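Local coordinates for Pex protein (Anabaena sp. PCC 7120, PDB 2DQL), which is a circadian clock-associated protein of the PadR-like family, probably acting as a DNA-binding transcriptional regulator in the cyanobacterial clock, at the interface of chains A and B. Sequence-based numbering; all coordinates share one arbitrary frame. Chains: chain A/B, Pex protein.

The interface of chains A and B. Residues chain A 25, 98, 101-102, 105; chain B 3, 6-7, 10.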
ATOM      1  N   CYS A  25       4.560  -5.570  14.482  1.00 14.17           N
ATOM      2  CA  CYS A  25       4.346  -6.958  14.878  1.00 13.97           C
ATOM      3  C   CYS A  25       5.434  -7.871  14.316  1.00 13.70           C
ATOM      4  O   CYS A  25       5.909  -8.777  15.003  1.00 13.52           O
ATOM      5  CB  CYS A  25       2.965  -7.427  14.416  1.00 15.02           C
ATOM      6  SG  CYS A  25       1.625  -6.480  15.160  1.00 16.29           S
ATOM      7  N   GLN A  98       3.159  -9.319  25.865  1.00 22.42           N
ATOM      8  CA  GLN A  98       2.527  -8.451  24.876  1.00 22.06           C
ATOM      9  C   GLN A  98       3.170  -8.619  23.503  1.00 20.96           C
ATOM     10  O   GLN A  98       2.478  -8.639  22.485  1.00 20.53           O
ATOM     11  CB  GLN A  98       2.619  -6.984  25.300  1.00 23.35           C
ATOM     12  CG  GLN A  98       2.040  -6.026  24.266  1.00 25.72           C
ATOM     13  CD  GLN A  98       0.538  -6.171  24.109  1.00 26.98           C
ATOM     14  OE1 GLN A  98      -0.234  -5.691  24.942  1.00 28.88           O
ATOM     15  NE2 GLN A  98       0.113  -6.843  23.045  1.00 27.65           N
ATOM     16  N   ASP A 101       1.819 -11.607  21.841  1.00 19.87           N
ATOM     17  CA  ASP A 101       0.461 -11.423  21.330  1.00 20.59           C
ATOM     18  C   ASP A 101       0.516 -10.705  19.983  1.00 20.27           C
ATOM     19  O   ASP A 101      -0.192 -11.067  19.038  1.00 19.98           O
ATOM     20  CB  ASP A 101      -0.398 -10.604  22.304  1.00 22.17           C
ATOM     21  CG  ASP A 101      -0.717 -11.356  23.587  1.00 23.88           C
ATOM     22  OD1 ASP A 101      -0.905 -12.590  23.535  1.00 25.43           O
ATOM     23  OD2 ASP A 101      -0.795 -10.708  24.653  1.00 26.43           O
ATOM     24  N   LEU A 102       1.363  -9.682  19.897  1.00 19.51           N
ATOM     25  CA  LEU A 102       1.502  -8.929  18.657  1.00 18.84           C
ATOM     26  C   LEU A 102       2.175  -9.776  17.586  1.00 18.68           C
ATOM     27  O   LEU A 102       1.854  -9.669  16.401  1.00 18.27           O
ATOM     28  CB  LEU A 102       2.303  -7.646  18.910  1.00 18.94           C
ATOM     29  CG  LEU A 102       1.603  -6.648  19.837  1.00 19.20           C
ATOM     30  CD1 LEU A 102       2.491  -5.449  20.067  1.00 19.92           C
ATOM     31  CD2 LEU A 102       0.280  -6.215  19.212  1.00 19.91           C
ATOM     32  N   LEU A 105      -0.215 -11.816  15.720  1.00 21.37           N
ATOM     33  CA  LEU A 105      -0.958 -11.072  14.705  1.00 21.40           C
ATOM     34  C   LEU A 105      -0.185 -11.111  13.388  1.00 21.39           C
ATOM     35  O   LEU A 105      -0.774 -11.236  12.314  1.00 21.42           O
ATOM     36  CB  LEU A 105      -1.178  -9.621  15.149  1.00 21.26           C
ATOM     37  CG  LEU A 105      -2.046  -9.428  16.397  1.00 21.54           C
ATOM     38  CD1 LEU A 105      -2.214  -7.938  16.693  1.00 20.92           C
ATOM     39  CD2 LEU A 105      -3.410 -10.090  16.178  1.00 21.88           C
TER
ATOM     40  N   ILE B   3      -1.031   1.265  21.001  1.00 35.81           N
ATOM     41  CA  ILE B   3      -1.022  -0.184  20.856  1.00 35.33           C
ATOM     42  C   ILE B   3      -2.393  -0.683  20.394  1.00 34.69           C
ATOM     43  O   ILE B   3      -2.494  -1.679  19.675  1.00 34.19           O
ATOM     44  CB  ILE B   3      -0.654  -0.874  22.188  1.00 35.52           C
ATOM     45  CG1 ILE B   3      -0.583  -2.388  21.991  1.00 35.97           C
ATOM     46  CG2 ILE B   3      -1.679  -0.526  23.254  1.00 35.77           C
ATOM     47  CD1 ILE B   3      -0.149  -3.141  23.228  1.00 36.26           C
ATOM     48  N   ILE B   6      -2.907  -0.920  16.713  1.00 28.03           N
ATOM     49  CA  ILE B   6      -2.337  -2.085  16.056  1.00 27.08           C
ATOM     50  C   ILE B   6      -3.400  -3.170  15.981  1.00 26.95           C
ATOM     51  O   ILE B   6      -3.621  -3.764  14.929  1.00 26.37           O
ATOM     52  CB  ILE B   6      -1.111  -2.615  16.823  1.00 26.62           C
ATOM     53  CG1 ILE B   6      -0.058  -1.511  16.926  1.00 26.37           C
ATOM     54  CG2 ILE B   6      -0.535  -3.825  16.106  1.00 26.12           C
ATOM     55  CD1 ILE B   6       1.122  -1.866  17.820  1.00 26.82           C
ATOM     56  N   TYR B   7      -4.062  -3.426  17.103  1.00 27.22           N
ATOM     57  CA  TYR B   7      -5.110  -4.436  17.142  1.00 27.72           C
ATOM     58  C   TYR B   7      -6.245  -4.073  16.191  1.00 27.81           C
ATOM     59  O   TYR B   7      -6.768  -4.932  15.479  1.00 28.04           O
ATOM     60  CB  TYR B   7      -5.647  -4.580  18.565  1.00 27.81           C
ATOM     61  CG  TYR B   7      -4.742  -5.397  19.451  1.00 27.87           C
ATOM     62  CD1 TYR B   7      -4.630  -6.776  19.275  1.00 27.90           C
ATOM     63  CD2 TYR B   7      -3.978  -4.793  20.449  1.00 28.17           C
ATOM     64  CE1 TYR B   7      -3.779  -7.538  20.072  1.00 28.02           C
ATOM     65  CE2 TYR B   7      -3.121  -5.546  21.251  1.00 28.02           C
ATOM     66  CZ  TYR B   7      -3.029  -6.916  21.056  1.00 28.03           C
ATOM     67  OH  TYR B   7      -2.193  -7.670  21.843  1.00 28.29           O
ATOM     68  N   PHE B  10      -5.809  -4.964  12.470  1.00 26.97           N
ATOM     69  CA  PHE B  10      -6.087  -6.350  12.125  1.00 27.24           C
ATOM     70  C   PHE B  10      -7.558  -6.698  12.313  1.00 27.66           C
ATOM     71  O   PHE B  10      -8.106  -7.505  11.567  1.00 27.88           O
ATOM     72  CB  PHE B  10      -5.213  -7.275  12.971  1.00 26.79           C
ATOM     73  CG  PHE B  10      -3.749  -7.171  12.653  1.00 26.12           C
ATOM     74  CD1 PHE B  10      -3.225  -7.798  11.528  1.00 26.11           C
ATOM     75  CD2 PHE B  10      -2.901  -6.417  13.453  1.00 25.77           C
ATOM     76  CE1 PHE B  10      -1.876  -7.676  11.203  1.00 25.76           C
ATOM     77  CE2 PHE B  10      -1.551  -6.289  13.138  1.00 25.57           C
ATOM     78  CZ  PHE B  10      -1.038  -6.920  12.011  1.00 25.58           C
TER
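A:Leu105 and A:Leu102 receive the ring of B:Tyr7 in this helix-to-helix contact of Pex, a protein of the PadR-like family with its winged-helix fold, and an example of two copies exchanging N-terminal helices in the deposited assembly. Helix 3-11 of chain B reaches over to lie against helices 96-112 and 20-31 of chain A; two-fold symmetry repeats the contact with the chains exchanged, and the reciprocal exchange is consistent with a dimer, which the structure alone does not prove. Methyls, a thiol and two rings make up the apolar part. The CD1 methyl of A:Leu105 is shared, lying 3.7 Å from CD1 of B:Tyr7 and 3.6 Å from CD2 of B:Phe10. CB of A:Leu105 rests 3.9 Å above the plane of the B:Phe10 ring, towards the rim, while from its own chain CG2 of B:Ile6 lies at that ring's edge, in plane. With CG1 anti to the carbonyl carbon (chi1 -58°), this CG2 is turned anti to the backbone N and packs 3.6 Å from SG of A:Cys25. A:Leu102 crosses B:Tyr7 at about a right angle, its CD2 methyl 3.9 Å from CZ. The polar contact is a hydrogen bond from NE2 of A:Gln98 to the phenol OH of B:Tyr7 (2.7 Å, 148° at H); the oxygen lies in the amide plane, and amide and ring planes are 64° apart. The glutamine reaches it tip to tip, its chain bent at chi2, and the CD1 methyl of B:Ile3 also meets this amide. A phenylalanine in place of B:Tyr7 removes the phenol oxygen and would probably leave NE2 of A:Gln98 without this acceptor and its amide freer to turn.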